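PDB 4JGW: Ral guanine nucleotide dissociation stimulator-like 2 from Mus musculus, which probably acts as a guanine nucleotide exchange factor and associates with GTP-bound H-Ras and Rap1A in vitro, seen here as its REM and CDC25-homology part. Local coordinates for residues Arg283-Ile295 against Ala327-Phe340. Sequence-based numbering, arbitrary orientation.
Sequences RPPQRARLLEKWI and AAWGETTRDSLRVF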
loop_
_atom_site.group_PDB
_atom_site.type_symbol
_atom_site.label_atom_id
_atom_site.label_comp_id
_atom_site.label_asym_id
_atom_site.label_seq_id
_atom_site.Cartn_x
_atom_site.Cartn_y
_atom_site.Cartn_z
ATOM N N ARG A 283 22.781 -2.597 -34.507
ATOM C CA ARG A 283 24.214 -2.659 -34.248
ATOM C C ARG A 283 24.479 -2.211 -32.809
ATOM O O ARG A 283 23.682 -1.456 -32.250
ATOM C CB ARG A 283 24.979 -1.772 -35.236
ATOM C CG ARG A 283 25.127 -2.376 -36.628
ATOM C CD ARG A 283 25.894 -1.458 -37.571
ATOM N NE ARG A 283 25.039 -0.424 -38.158
ATOM C CZ ARG A 283 24.995 0.847 -37.759
ATOM N NH1 ARG A 283 25.760 1.276 -36.761
ATOM N NH2 ARG A 283 24.179 1.696 -38.367
ATOM N N PRO A 284 25.590 -2.680 -32.201
ATOM C CA PRO A 284 25.925 -2.295 -30.822
ATOM C C PRO A 284 25.873 -0.782 -30.512
ATOM O O PRO A 284 25.382 -0.412 -29.444
ATOM C CB PRO A 284 27.339 -2.856 -30.631
ATOM C CG PRO A 284 27.394 -4.036 -31.545
ATOM C CD PRO A 284 26.513 -3.711 -32.723
ATOM N N PRO A 285 26.370 0.087 -31.425
ATOM C CA PRO A 285 26.213 1.525 -31.180
ATOM C C PRO A 285 24.756 1.994 -31.163
ATOM O O PRO A 285 24.405 2.867 -30.368
ATOM C CB PRO A 285 26.960 2.162 -32.357
ATOM C CG PRO A 285 27.969 1.150 -32.739
ATOM C CD PRO A 285 27.269 -0.159 -32.570
ATOM N N GLN A 286 23.925 1.416 -32.031
ATOM C CA GLN A 286 22.501 1.759 -32.105
ATOM C C GLN A 286 21.756 1.310 -30.850
ATOM O O GLN A 286 20.897 2.030 -30.338
ATOM C CB GLN A 286 21.854 1.131 -33.341
ATOM C CG GLN A 286 22.411 1.618 -34.671
ATOM C CD GLN A 286 21.704 0.991 -35.858
ATOM O OE1 GLN A 286 21.789 -0.217 -36.082
ATOM N NE2 GLN A 286 20.999 1.814 -36.627
ATOM N N ARG A 287 22.095 0.114 -30.370
ATOM C CA ARG A 287 21.480 -0.467 -29.181
ATOM C C ARG A 287 21.887 0.291 -27.920
ATOM O O ARG A 287 21.100 0.400 -26.978
ATOM C CB ARG A 287 21.858 -1.947 -29.053
ATOM C CG ARG A 287 20.947 -2.743 -28.122
ATOM C CD ARG A 287 21.353 -4.213 -27.998
ATOM N NE ARG A 287 21.569 -4.863 -29.292
ATOM C CZ ARG A 287 20.608 -5.360 -30.068
ATOM N NH1 ARG A 287 19.335 -5.288 -29.705
ATOM N NH2 ARG A 287 20.927 -5.928 -31.223
ATOM N N ALA A 288 23.116 0.807 -27.912
ATOM C CA ALA A 288 23.624 1.608 -26.799
ATOM C C ALA A 288 22.813 2.887 -26.613
ATOM O O ALA A 288 22.617 3.342 -25.485
ATOM C CB ALA A 288 25.089 1.937 -27.003
ATOM N N ARG A 289 22.343 3.457 -27.721
ATOM C CA ARG A 289 21.513 4.662 -27.689
ATOM C C ARG A 289 20.180 4.409 -26.985
ATOM O O ARG A 289 19.654 5.290 -26.303
ATOM C CB ARG A 289 21.290 5.206 -29.107
ATOM C CG ARG A 289 22.576 5.634 -29.820
ATOM C CD ARG A 289 23.264 6.788 -29.093
ATOM N NE ARG A 289 24.724 6.665 -29.102
ATOM C CZ ARG A 289 25.560 7.539 -28.538
ATOM N NH1 ARG A 289 25.094 8.611 -27.909
ATOM N NH2 ARG A 289 26.870 7.341 -28.602
ATOM N N LEU A 290 19.652 3.197 -27.153
ATOM C CA LEU A 290 18.451 2.761 -26.449
ATOM C C LEU A 290 18.721 2.556 -24.958
ATOM O O LEU A 290 17.908 2.948 -24.122
ATOM C CB LEU A 290 17.885 1.490 -27.085
ATOM C CG LEU A 290 17.189 1.674 -28.440
ATOM C CD1 LEU A 290 17.273 0.405 -29.272
ATOM C CD2 LEU A 290 15.740 2.112 -28.270
ATOM N N LEU A 291 19.865 1.954 -24.636
ATOM C CA LEU A 291 20.294 1.797 -23.243
ATOM C C LEU A 291 20.446 3.158 -22.566
ATOM O O LEU A 291 19.920 3.374 -21.474
ATOM C CB LEU A 291 21.612 1.018 -23.154
ATOM C CG LEU A 291 21.629 -0.480 -23.478
ATOM C CD1 LEU A 291 23.064 -0.964 -23.634
ATOM C CD2 LEU A 291 20.902 -1.297 -22.419
ATOM N N GLU A 292 21.157 4.067 -23.235
ATOM C CA GLU A 292 21.355 5.440 -22.765
ATOM C C GLU A 292 20.026 6.167 -22.564
ATOM O O GLU A 292 19.859 6.912 -21.596
ATOM C CB GLU A 292 22.239 6.221 -23.746
ATOM C CG GLU A 292 23.718 5.822 -23.723
ATOM C CD GLU A 292 24.459 6.156 -25.017
ATOM O OE1 GLU A 292 23.917 6.905 -25.860
ATOM O OE2 GLU A 292 25.595 5.663 -25.190
ATOM N N LYS A 293 19.085 5.938 -23.479
ATOM C CA LYS A 293 17.760 6.547 -23.406
ATOM C C LYS A 293 16.986 6.115 -22.159
ATOM O O LYS A 293 16.436 6.956 -21.444
ATOM C CB LYS A 293 16.949 6.232 -24.668
ATOM C CG LYS A 293 15.603 6.947 -24.750
ATOM C CD LYS A 293 15.787 8.451 -24.887
ATOM C CE LYS A 293 14.459 9.154 -25.015
ATOM N NZ LYS A 293 14.607 10.443 -25.741
ATOM N N TRP A 294 16.952 4.807 -21.909
ATOM C CA TRP A 294 16.250 4.252 -20.753
ATOM C C TRP A 294 16.910 4.623 -19.429
ATOM O O TRP A 294 16.217 4.840 -18.431
ATOM C CB TRP A 294 16.107 2.734 -20.874
ATOM C CG TRP A 294 15.023 2.310 -21.819
ATOM C CD1 TRP A 294 15.183 1.689 -23.022
ATOM C CD2 TRP A 294 13.610 2.486 -21.642
ATOM N NE1 TRP A 294 13.961 1.465 -23.606
ATOM C CE2 TRP A 294 12.977 1.941 -22.781
ATOM C CE3 TRP A 294 12.817 3.055 -20.635
ATOM C CZ2 TRP A 294 11.587 1.940 -22.941
ATOM C CZ3 TRP A 294 11.435 3.054 -20.794
ATOM C CH2 TRP A 294 10.836 2.500 -21.941
ATOM N N ILE A 295 18.242 4.694 -19.429
ATOM C CA ILE A 295 19.004 5.165 -18.271
ATOM C C ILE A 295 18.565 6.584 -17.901
ATOM O O ILE A 295 18.327 6.883 -16.727
ATOM C CB ILE A 295 20.541 5.116 -18.527
ATOM C CG1 ILE A 295 21.046 3.669 -18.490
ATOM C CG2 ILE A 295 21.300 5.957 -17.501
ATOM C CD1 ILE A 295 22.432 3.469 -19.094
ATOM N N ALA A 327 28.535 -5.926 -25.929
ATOM C CA ALA A 327 28.885 -5.079 -27.065
ATOM C C ALA A 327 28.108 -3.767 -26.989
ATOM O O ALA A 327 28.680 -2.688 -27.158
ATOM C CB ALA A 327 28.615 -5.797 -28.381
ATOM N N ALA A 328 26.809 -3.876 -26.715
ATOM C CA ALA A 328 25.939 -2.714 -26.544
ATOM C C ALA A 328 26.368 -1.863 -25.348
ATOM O O ALA A 328 26.500 -0.644 -25.470
ATOM C CB ALA A 328 24.491 -3.151 -26.403
ATOM N N TRP A 329 26.595 -2.510 -24.203
ATOM C CA TRP A 329 27.096 -1.826 -23.007
ATOM C C TRP A 329 28.462 -1.185 -23.262
ATOM O O TRP A 329 28.749 -0.097 -22.756
ATOM C CB TRP A 329 27.177 -2.785 -21.815
ATOM C CG TRP A 329 25.853 -3.066 -21.151
ATOM C CD1 TRP A 329 25.181 -4.255 -21.135
ATOM C CD2 TRP A 329 25.048 -2.142 -20.406
ATOM N NE1 TRP A 329 24.010 -4.130 -20.427
ATOM C CE2 TRP A 329 23.902 -2.844 -19.969
ATOM C CE3 TRP A 329 25.185 -0.789 -20.063
ATOM C CZ2 TRP A 329 22.896 -2.239 -19.209
ATOM C CZ3 TRP A 329 24.181 -0.187 -19.306
ATOM C CH2 TRP A 329 23.054 -0.915 -18.888
ATOM N N GLY A 330 29.286 -1.864 -24.060
ATOM C CA GLY A 330 30.603 -1.362 -24.449
ATOM C C GLY A 330 30.567 -0.097 -25.289
ATOM O O GLY A 330 31.557 0.632 -25.352
ATOM N N GLU A 331 29.428 0.162 -25.932
ATOM C CA GLU A 331 29.238 1.369 -26.742
ATOM C C GLU A 331 28.543 2.500 -25.972
ATOM O O GLU A 331 28.394 3.612 -26.486
ATOM C CB GLU A 331 28.460 1.049 -28.028
ATOM C CG GLU A 331 29.194 0.147 -29.024
ATOM C CD GLU A 331 30.486 0.757 -29.550
ATOM O OE1 GLU A 331 30.540 1.991 -29.755
ATOM O OE2 GLU A 331 31.452 -0.005 -29.762
ATOM N N THR A 332 28.126 2.207 -24.743
ATOM C CA THR A 332 27.462 3.184 -23.879
ATOM C C THR A 332 28.473 4.192 -23.326
ATOM O O THR A 332 29.541 3.806 -22.844
ATOM C CB THR A 332 26.703 2.477 -22.728
ATOM O OG1 THR A 332 25.719 1.591 -23.279
ATOM C CG2 THR A 332 26.011 3.483 -21.810
ATOM N N THR A 333 28.133 5.479 -23.413
ATOM C CA THR A 333 28.999 6.553 -22.912
ATOM C C THR A 333 29.241 6.420 -21.409
ATOM O O THR A 333 28.365 5.964 -20.667
ATOM C CB THR A 333 28.434 7.965 -23.216
ATOM O OG1 THR A 333 27.173 8.138 -22.558
ATOM C CG2 THR A 333 28.261 8.178 -24.716
ATOM N N ARG A 334 30.434 6.823 -20.975
ATOM C CA ARG A 334 30.854 6.698 -19.578
ATOM C C ARG A 334 29.945 7.466 -18.611
ATOM O O ARG A 334 29.732 7.032 -17.476
ATOM C CB ARG A 334 32.322 7.126 -19.419
ATOM C CG ARG A 334 32.956 6.791 -18.064
ATOM C CD ARG A 334 33.020 5.285 -17.806
ATOM N NE ARG A 334 32.936 4.981 -16.377
ATOM C CZ ARG A 334 32.745 3.765 -15.867
ATOM N NH1 ARG A 334 32.615 2.709 -16.661
ATOM N NH2 ARG A 334 32.681 3.605 -14.551
ATOM N N ASP A 335 29.403 8.592 -19.072
ATOM C CA ASP A 335 28.494 9.410 -18.269
ATOM C C ASP A 335 27.198 8.664 -17.950
ATOM O O ASP A 335 26.706 8.721 -16.821
ATOM C CB ASP A 335 28.187 10.732 -18.981
ATOM C CG ASP A 335 27.744 11.824 -18.021
ATOM O OD1 ASP A 335 26.666 11.685 -17.402
ATOM O OD2 ASP A 335 28.476 12.830 -17.892
ATOM N N SER A 336 26.661 7.962 -18.946
ATOM C CA SER A 336 25.451 7.159 -18.773
ATOM C C SER A 336 25.687 5.948 -17.867
ATOM O O SER A 336 24.781 5.522 -17.147
ATOM C CB SER A 336 24.908 6.711 -20.130
ATOM O OG SER A 336 24.516 7.826 -20.911
ATOM N N LEU A 337 26.903 5.406 -17.907
ATOM C CA LEU A 337 27.297 4.287 -17.051
ATOM C C LEU A 337 27.367 4.685 -15.577
ATOM O O LEU A 337 26.904 3.944 -14.708
ATOM C CB LEU A 337 28.640 3.700 -17.503
ATOM C CG LEU A 337 28.708 2.946 -18.837
ATOM C CD1 LEU A 337 30.154 2.670 -19.211
ATOM C CD2 LEU A 337 27.909 1.645 -18.797
ATOM N N ARG A 338 27.943 5.857 -15.308
ATOM C CA ARG A 338 28.064 6.381 -13.945
ATOM C C ARG A 338 26.703 6.727 -13.343
ATOM O O ARG A 338 26.481 6.521 -12.148
ATOM C CB ARG A 338 28.987 7.603 -13.911
ATOM N N VAL A 339 25.804 7.252 -14.173
ATOM C CA VAL A 339 24.421 7.512 -13.770
ATOM C C VAL A 339 23.707 6.199 -13.444
ATOM O O VAL A 339 23.018 6.097 -12.427
ATOM C CB VAL A 339 23.636 8.312 -14.851
ATOM C CG1 VAL A 339 22.135 8.308 -14.565
ATOM C CG2 VAL A 339 24.152 9.746 -14.941
ATOM N N PHE A 340 23.892 5.197 -14.305
ATOM C CA PHE A 340 23.272 3.885 -14.126
ATOM C C PHE A 340 23.742 3.170 -12.855
ATOM O O PHE A 340 22.931 2.577 -12.145
ATOM C CB PHE A 340 23.498 3.004 -15.362
ATOM C CG PHE A 340 22.904 1.625 -15.246
ATOM C CD1 PHE A 340 21.531 1.449 -15.123
ATOM C CD2 PHE A 340 23.722 0.501 -15.271
ATOM C CE1 PHE A 340 20.982 0.175 -15.017
ATOM C CE2 PHE A 340 23.182 -0.777 -15.167
ATOM C CZ PHE A 340 21.809 -0.940 -15.041
#
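With CG anti to its own carbonyl carbon (chi1 -73°) and the chain extended beyond it, E292 reaches the loop between helices 326-330 and 334-344, where its OE2 accepts a hydrogen bond from T333 N, 3.1 Å away. The donor comes to the anti side of the carboxylate, 33° out of plane. OE1 pairs by charge alone with R289 NH1, one turn back, so both carboxylate oxygens are engaged just where T333 occupies the N-cap position of helix 334-344. E292 CG passes S336 OG at 3.5 Å, and that hydroxyl bonds in turn to T333 OG1.

L291, with the same kind of chi1, sets CD1 over the face of the W329 six-membered ring, 4.2 Å from its centroid, a CH-pi contact; L291 CD2 touches W329 CZ2 (3.9 Å). A288 CB sits close against A328 O, which is gripped from opposite faces of its plane by E331 N and T332 OG1. I295 wedges CG2 against S336 O and V339 CG1, while CD1 meets F340 CB.

Within the RasGEF domain, segment 284-295 packs on short helix 326-330 and the loop that follows, and runs at 43° to 334-340; helix 307-318 adds L317 beside L291 and I295, and helix 244-264 supports L291 through V264.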